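Ribonucleoside triphosphate reductase (Lactobacillus leichmannii, PDB 1L1L) catalyses the adenosylcobalamin-dependent reduction of ribonucleoside triphosphates to 2'-deoxyribonucleoside triphosphates as an allosterically regulated monomer. Local coordinates at residues D155-G160 against N306-A311; E225-A230 against P274-S279. One frame throughout, in Å; residues are numbered along the deposited sequence.

Contact 1: D155-G160 against N306-A311; sequences DELMKG and NLIGKA
Lys-159 NZ is gripped by several carboxylates just past the end of helix 148-158, on the flank turned from the one where Leu-157 meets Gly-309. Within its own segment it donates to Asp-155 OD2 at 2.8 Å, arriving on the syn side but tilted 32° out of the carboxylate plane. A long ion pair to Glu-156 OE2, at 3.9 Å, joins the network, and Asp-114 and Asp-456 supply further salt bridges. Asp-155 is itself held at both oxygens, OD1 by Arg-224 and OD2 also by Trp-457, which should limit its rotation. The ammonium group probably offsets the closeness of Glu-156 to Asp-114.

No hydrogen bond crosses between the segments; the contact is one of van der Waals packing. Leu-157 CD1 rests on the bare backbone of Gly-309, 3.8 Å from Gly-309 CA and 4.1 Å from Gly-309 N. Leu-157 CA and Gly-309 CA, the nearest such pair, stand 7.0 Å apart. The same methyl meets Ile-308 CG2 at 4.1 Å; because that branch is anti to the isoleucine's backbone N, it reaches the leucine while CG1 is directed elsewhere.

This pairing belongs to the alpha-beta barrel. Helix 148-158 leads into strand 162-166 and helix 298-313 into strand 322-327, two strands that run parallel side by side, so the contact joins helices preceding neighbouring strands. Before its strand begins, helix 148-158 closes in a Schellman motif. Gly-160, at positive phi, is the C-prime residue; Gly-160 N bonds to Leu-157 O at 3.0 Å, and the N of the next residue, Gly-161, bonds to Glu-156 O. Beyond the turn, Asn-118 binds Gly-160 O next to the disulfide cysteine Cys-119. On the second helix, Ile-308 also packs on Met-280 and Asn-231.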
ATOM      1  N   ASP A 155      11.184   6.238  -8.627  1.00 22.75           N
ATOM      2  CA  ASP A 155      10.761   5.258  -9.635  1.00 24.51           C
ATOM      3  C   ASP A 155       9.550   4.427  -9.182  1.00 23.78           C
ATOM      4  O   ASP A 155       8.519   4.400  -9.858  1.00 26.15           O
ATOM      5  CB  ASP A 155      11.954   4.359  -9.993  1.00 24.62           C
ATOM      6  CG  ASP A 155      11.652   3.417 -11.154  1.00 25.91           C
ATOM      7  OD1 ASP A 155      11.029   3.874 -12.127  1.00 25.36           O
ATOM      8  OD2 ASP A 155      12.054   2.237 -11.085  1.00 27.87           O
ATOM      9  N   GLU A 156       9.658   3.783  -8.028  1.00 24.86           N
ATOM     10  CA  GLU A 156       8.562   2.962  -7.522  1.00 24.08           C
ATOM     11  C   GLU A 156       7.313   3.806  -7.288  1.00 23.95           C
ATOM     12  O   GLU A 156       6.186   3.341  -7.499  1.00 23.35           O
ATOM     13  CB  GLU A 156       8.984   2.246  -6.243  1.00 23.89           C
ATOM     14  CG  GLU A 156      10.146   1.284  -6.423  1.00 25.91           C
ATOM     15  CD  GLU A 156       9.958   0.318  -7.600  1.00 27.82           C
ATOM     16  OE1 GLU A 156       8.801  -0.075  -7.879  1.00 27.11           O
ATOM     17  OE2 GLU A 156      10.976  -0.051  -8.228  1.00 26.95           O
ATOM     18  N   LEU A 157       7.498   5.051  -6.846  1.00 23.44           N
ATOM     19  CA  LEU A 157       6.349   5.926  -6.646  1.00 22.88           C
ATOM     20  C   LEU A 157       5.667   6.228  -7.992  1.00 22.85           C
ATOM     21  O   LEU A 157       4.444   6.251  -8.079  1.00 22.99           O
ATOM     22  CB  LEU A 157       6.766   7.258  -5.982  1.00 23.01           C
ATOM     23  CG  LEU A 157       7.033   7.287  -4.466  1.00 22.68           C
ATOM     24  CD1 LEU A 157       7.657   8.665  -4.060  1.00 23.41           C
ATOM     25  CD2 LEU A 157       5.742   7.037  -3.717  1.00 22.36           C
ATOM     26  N   MET A 158       6.443   6.480  -9.041  1.00 23.14           N
ATOM     27  CA  MET A 158       5.821   6.787 -10.321  1.00 24.56           C
ATOM     28  C   MET A 158       5.142   5.546 -10.909  1.00 24.87           C
ATOM     29  O   MET A 158       4.252   5.673 -11.735  1.00 26.37           O
ATOM     30  CB  MET A 158       6.834   7.354 -11.310  1.00 25.79           C
ATOM     31  CG  MET A 158       7.076   8.843 -11.103  1.00 28.89           C
ATOM     32  SD  MET A 158       8.005   9.503 -12.454  1.00 35.66           S
ATOM     33  CE  MET A 158       9.574   8.699 -12.175  1.00 33.32           C
ATOM     34  N   LYS A 159       5.575   4.367 -10.471  1.00 25.59           N
ATOM     35  CA  LYS A 159       4.990   3.105 -10.928  1.00 26.84           C
ATOM     36  C   LYS A 159       3.740   2.790 -10.093  1.00 28.17           C
ATOM     37  O   LYS A 159       3.210   1.676 -10.135  1.00 28.81           O
ATOM     38  CB  LYS A 159       6.004   1.963 -10.809  1.00 25.35           C
ATOM     39  CG  LYS A 159       7.168   2.040 -11.811  1.00 23.79           C
ATOM     40  CD  LYS A 159       8.254   1.033 -11.466  1.00 25.72           C
ATOM     41  CE  LYS A 159       9.376   1.052 -12.482  1.00 25.79           C
ATOM     42  NZ  LYS A 159      10.498   0.138 -12.103  1.00 27.22           N
ATOM     43  N   GLY A 160       3.295   3.781  -9.322  1.00 28.08           N
ATOM     44  CA  GLY A 160       2.095   3.642  -8.517  1.00 28.79           C
ATOM     45  C   GLY A 160       2.182   2.930  -7.186  1.00 28.45           C
ATOM     46  O   GLY A 160       1.152   2.589  -6.610  1.00 30.93           O
ATOM     47  N   ASN A 306       9.671  13.777   0.419  1.00 23.87           N
ATOM     48  CA  ASN A 306       8.320  14.308   0.428  1.00 24.12           C
ATOM     49  C   ASN A 306       8.029  15.121  -0.823  1.00 23.35           C
ATOM     50  O   ASN A 306       6.932  15.037  -1.374  1.00 23.02           O
ATOM     51  CB  ASN A 306       8.088  15.204   1.651  1.00 24.60           C
ATOM     52  CG  ASN A 306       8.092  14.435   2.969  1.00 27.54           C
ATOM     53  OD1 ASN A 306       7.872  15.028   4.034  1.00 27.77           O
ATOM     54  ND2 ASN A 306       8.346  13.112   2.912  1.00 25.51           N
ATOM     55  N   LEU A 307       9.000  15.935  -1.246  1.00 23.60           N
ATOM     56  CA  LEU A 307       8.844  16.780  -2.430  1.00 23.56           C
ATOM     57  C   LEU A 307       8.644  15.895  -3.662  1.00 23.40           C
ATOM     58  O   LEU A 307       7.872  16.226  -4.561  1.00 23.32           O
ATOM     59  CB  LEU A 307      10.081  17.659  -2.625  1.00 25.16           C
ATOM     60  CG  LEU A 307      10.239  18.815  -1.621  1.00 25.65           C
ATOM     61  CD1 LEU A 307      11.609  19.488  -1.780  1.00 26.35           C
ATOM     62  CD2 LEU A 307       9.116  19.815  -1.838  1.00 25.54           C
ATOM     63  N   ILE A 308       9.359  14.782  -3.680  1.00 22.69           N
ATOM     64  CA  ILE A 308       9.260  13.820  -4.776  1.00 24.02           C
ATOM     65  C   ILE A 308       7.849  13.217  -4.774  1.00 25.35           C
ATOM     66  O   ILE A 308       7.146  13.230  -5.799  1.00 26.27           O
ATOM     67  CB  ILE A 308      10.328  12.710  -4.613  1.00 23.86           C
ATOM     68  CG1 ILE A 308      11.726  13.316  -4.784  1.00 23.27           C
ATOM     69  CG2 ILE A 308      10.093  11.578  -5.636  1.00 22.68           C
ATOM     70  CD1 ILE A 308      12.879  12.342  -4.572  1.00 22.84           C
ATOM     71  N   GLY A 309       7.428  12.715  -3.615  1.00 25.14           N
ATOM     72  CA  GLY A 309       6.109  12.121  -3.503  1.00 26.01           C
ATOM     73  C   GLY A 309       5.052  13.113  -3.919  1.00 25.95           C
ATOM     74  O   GLY A 309       4.086  12.768  -4.590  1.00 26.09           O
ATOM     75  N   LYS A 310       5.239  14.369  -3.530  1.00 26.22           N
ATOM     76  CA  LYS A 310       4.290  15.406  -3.890  1.00 26.72           C
ATOM     77  C   LYS A 310       4.198  15.581  -5.416  1.00 26.98           C
ATOM     78  O   LYS A 310       3.117  15.800  -5.963  1.00 27.39           O
ATOM     79  CB  LYS A 310       4.710  16.744  -3.269  1.00 28.38           C
ATOM     80  CG  LYS A 310       3.816  17.900  -3.669  1.00 29.05           C
ATOM     81  CD  LYS A 310       4.435  19.234  -3.293  1.00 31.70           C
ATOM     82  CE  LYS A 310       3.456  20.364  -3.565  1.00 32.12           C
ATOM     83  NZ  LYS A 310       4.102  21.679  -3.326  1.00 34.63           N
ATOM     84  N   ALA A 311       5.331  15.488  -6.095  1.00 26.48           N
ATOM     85  CA  ALA A 311       5.344  15.677  -7.548  1.00 27.64           C
ATOM     86  C   ALA A 311       4.607  14.541  -8.281  1.00 28.15           C
ATOM     87  O   ALA A 311       4.046  14.744  -9.363  1.00 27.94           O
ATOM     88  CB  ALA A 311       6.782  15.776  -8.043  1.00 26.61           C
TER

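Contact 2: E225-A230 against P274-S279; sequences EGWVLA and PMPLIS
Trp-227 presents one face of its indole to Leu-277, and the pair illustrates how a single aliphatic side chain can serve both rings of a tryptophan. Leu-277 CD2 stands 3.8 Å from the centroid of the Trp-227 five-membered ring and only 7° off the ring normal, a CH-pi contact almost square over the face. The six-membered ring is met by the rest of the leucine: Leu-277 CD1 lies 3.9 Å from Trp-227 CE3, while Leu-277 CB is 4.0 Å from both Trp-227 CZ3 and CH2. Leu-277 CG is anti to its backbone N (chi1 177°), which extends the branch across from one helix to the other. The tryptophan starts out less directly, and the indole spans the gap between the backbones, whose nearest CA atoms, those of Trp-227 and Leu-277, are 7.6 Å apart.

Pro-276 makes the looser part of the contact. Its CG approaches Trp-227 CH2 obliquely at 4.4 Å, on the side where both residues keep some exposure to solvent, in contrast to the buried Leu-277. No hydrogen bond links the two segments.

Both segments fall within the insertion region of the B12-dependent reductases, which probably includes the part through which this monomer mimics a dimer. Trp-227 also rests on Phe-154 and Met-158 of helix 148-158, Ala-230 touches Tyr-218 of strand 216-219, and Pro-274 and Ile-278 pack on Ser-198 of helix 195-200.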
ATOM      1  N   GLU A 225      11.720   7.280 -16.725  1.00 36.01           N
ATOM      2  CA  GLU A 225      13.155   7.256 -16.478  1.00 36.56           C
ATOM      3  C   GLU A 225      13.756   8.644 -16.677  1.00 35.17           C
ATOM      4  O   GLU A 225      14.689   9.039 -15.970  1.00 34.69           O
ATOM      5  CB  GLU A 225      13.838   6.249 -17.408  1.00 38.42           C
ATOM      6  CG  GLU A 225      13.260   4.845 -17.319  1.00 42.00           C
ATOM      7  CD  GLU A 225      11.811   4.789 -17.782  1.00 43.23           C
ATOM      8  OE1 GLU A 225      11.534   5.223 -18.917  1.00 44.19           O
ATOM      9  OE2 GLU A 225      10.947   4.317 -17.011  1.00 46.28           O
ATOM     10  N   GLY A 226      13.225   9.384 -17.645  1.00 33.91           N
ATOM     11  CA  GLY A 226      13.733  10.721 -17.900  1.00 32.33           C
ATOM     12  C   GLY A 226      13.605  11.579 -16.653  1.00 32.33           C
ATOM     13  O   GLY A 226      14.514  12.335 -16.317  1.00 31.52           O
ATOM     14  N   TRP A 227      12.467  11.444 -15.974  1.00 31.62           N
ATOM     15  CA  TRP A 227      12.166  12.186 -14.748  1.00 30.40           C
ATOM     16  C   TRP A 227      13.122  11.811 -13.626  1.00 30.86           C
ATOM     17  O   TRP A 227      13.647  12.688 -12.927  1.00 30.45           O
ATOM     18  CB  TRP A 227      10.726  11.900 -14.295  1.00 29.67           C
ATOM     19  CG  TRP A 227       9.661  12.652 -15.049  1.00 27.98           C
ATOM     20  CD1 TRP A 227       9.605  12.871 -16.393  1.00 28.29           C
ATOM     21  CD2 TRP A 227       8.485  13.255 -14.495  1.00 28.37           C
ATOM     22  NE1 TRP A 227       8.474  13.572 -16.713  1.00 27.28           N
ATOM     23  CE2 TRP A 227       7.764  13.819 -15.567  1.00 27.84           C
ATOM     24  CE3 TRP A 227       7.970  13.371 -13.193  1.00 27.78           C
ATOM     25  CZ2 TRP A 227       6.551  14.490 -15.381  1.00 28.22           C
ATOM     26  CZ3 TRP A 227       6.767  14.038 -13.006  1.00 27.43           C
ATOM     27  CH2 TRP A 227       6.069  14.589 -14.095  1.00 28.13           C
ATOM     28  N   VAL A 228      13.336  10.510 -13.451  1.00 29.80           N
ATOM     29  CA  VAL A 228      14.229   9.994 -12.421  1.00 29.38           C
ATOM     30  C   VAL A 228      15.678  10.451 -12.643  1.00 30.50           C
ATOM     31  O   VAL A 228      16.310  10.987 -11.730  1.00 30.17           O
ATOM     32  CB  VAL A 228      14.200   8.442 -12.366  1.00 28.90           C
ATOM     33  CG1 VAL A 228      15.235   7.932 -11.358  1.00 26.27           C
ATOM     34  CG2 VAL A 228      12.794   7.960 -11.965  1.00 27.60           C
ATOM     35  N   LEU A 229      16.191  10.238 -13.853  1.00 29.99           N
ATOM     36  CA  LEU A 229      17.561  10.627 -14.192  1.00 30.99           C
ATOM     37  C   LEU A 229      17.814  12.131 -14.014  1.00 30.76           C
ATOM     38  O   LEU A 229      18.916  12.536 -13.631  1.00 31.03           O
ATOM     39  CB  LEU A 229      17.888  10.203 -15.634  1.00 30.32           C
ATOM     40  CG  LEU A 229      17.885   8.691 -15.895  1.00 30.58           C
ATOM     41  CD1 LEU A 229      18.169   8.407 -17.359  1.00 30.26           C
ATOM     42  CD2 LEU A 229      18.913   8.016 -15.008  1.00 30.39           C
ATOM     43  N   ALA A 230      16.794  12.947 -14.278  1.00 30.48           N
ATOM     44  CA  ALA A 230      16.918  14.400 -14.150  1.00 30.75           C
ATOM     45  C   ALA A 230      17.039  14.837 -12.685  1.00 31.45           C
ATOM     46  O   ALA A 230      17.724  15.820 -12.362  1.00 31.48           O
ATOM     47  CB  ALA A 230      15.735  15.071 -14.786  1.00 29.56           C
ATOM     48  N   PRO A 274       4.710  18.725 -17.114  1.00 34.36           N
ATOM     49  CA  PRO A 274       5.995  18.864 -16.426  1.00 33.94           C
ATOM     50  C   PRO A 274       5.964  19.814 -15.231  1.00 33.77           C
ATOM     51  O   PRO A 274       6.917  19.868 -14.461  1.00 33.71           O
ATOM     52  CB  PRO A 274       6.900  19.383 -17.529  1.00 34.32           C
ATOM     53  CG  PRO A 274       5.971  20.336 -18.249  1.00 34.08           C
ATOM     54  CD  PRO A 274       4.671  19.554 -18.334  1.00 33.94           C
ATOM     55  N   MET A 275       4.866  20.549 -15.078  1.00 33.23           N
ATOM     56  CA  MET A 275       4.747  21.522 -13.999  1.00 33.70           C
ATOM     57  C   MET A 275       5.131  20.969 -12.627  1.00 32.93           C
ATOM     58  O   MET A 275       5.981  21.542 -11.946  1.00 32.97           O
ATOM     59  CB  MET A 275       3.333  22.108 -13.968  1.00 34.13           C
ATOM     60  CG  MET A 275       2.981  22.961 -15.190  1.00 35.82           C
ATOM     61  SD  MET A 275       2.659  21.985 -16.704  1.00 37.30           S
ATOM     62  CE  MET A 275       1.050  21.363 -16.323  1.00 34.81           C
ATOM     63  N   PRO A 276       4.518  19.852 -12.197  1.00 32.25           N
ATOM     64  CA  PRO A 276       4.894  19.321 -10.880  1.00 31.82           C
ATOM     65  C   PRO A 276       6.372  18.956 -10.791  1.00 31.30           C
ATOM     66  O   PRO A 276       6.980  19.056  -9.716  1.00 29.30           O
ATOM     67  CB  PRO A 276       3.972  18.108 -10.710  1.00 33.15           C
ATOM     68  CG  PRO A 276       3.669  17.701 -12.133  1.00 32.64           C
ATOM     69  CD  PRO A 276       3.460  19.036 -12.808  1.00 32.69           C
ATOM     70  N   LEU A 277       6.953  18.537 -11.916  1.00 30.17           N
ATOM     71  CA  LEU A 277       8.369  18.176 -11.942  1.00 30.07           C
ATOM     72  C   LEU A 277       9.249  19.414 -11.769  1.00 30.28           C
ATOM     73  O   LEU A 277      10.295  19.361 -11.127  1.00 29.50           O
ATOM     74  CB  LEU A 277       8.731  17.486 -13.263  1.00 29.90           C
ATOM     75  CG  LEU A 277      10.210  17.133 -13.431  1.00 29.95           C
ATOM     76  CD1 LEU A 277      10.631  16.160 -12.340  1.00 30.92           C
ATOM     77  CD2 LEU A 277      10.456  16.537 -14.819  1.00 31.34           C
ATOM     78  N   ILE A 278       8.821  20.527 -12.357  1.00 30.51           N
ATOM     79  CA  ILE A 278       9.578  21.776 -12.273  1.00 30.72           C
ATOM     80  C   ILE A 278       9.709  22.205 -10.809  1.00 30.35           C
ATOM     81  O   ILE A 278      10.815  22.377 -10.305  1.00 29.47           O
ATOM     82  CB  ILE A 278       8.889  22.883 -13.106  1.00 31.20           C
ATOM     83  CG1 ILE A 278       9.014  22.538 -14.597  1.00 30.42           C
ATOM     84  CG2 ILE A 278       9.513  24.252 -12.815  1.00 30.68           C
ATOM     85  CD1 ILE A 278       8.070  23.280 -15.490  1.00 30.45           C
ATOM     86  N   SER A 279       8.574  22.351 -10.141  1.00 30.54           N
ATOM     87  CA  SER A 279       8.539  22.739  -8.729  1.00 30.69           C
ATOM     88  C   SER A 279       9.404  21.807  -7.882  1.00 31.47           C
ATOM     89  O   SER A 279      10.204  22.253  -7.045  1.00 30.79           O
ATOM     90  CB  SER A 279       7.105  22.692  -8.214  1.00 30.27           C
ATOM     91  OG  SER A 279       6.240  23.429  -9.058  1.00 29.76           O
TER

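In the fold
Contact 1 is fully buried, its centre about 13 Å from that of the chain; contact 2, about 23 Å out, is only partly buried. They engage four different helices, yet form one continuous cluster with centres about 10 Å apart: Met-158 SD lies 3.9 Å from Trp-227 CE3, and Ala-311 O 3.6 Å from Pro-276 CB. Helix 298-313 comes directly after helix 275-289, and both partners of contact 2 lie in the chain between those of contact 1. In the barrel, a small aliphatic-on-glycine touch sits beside a dense ionic network, whereas the insertion relies on a broader aromatic-aliphatic surface.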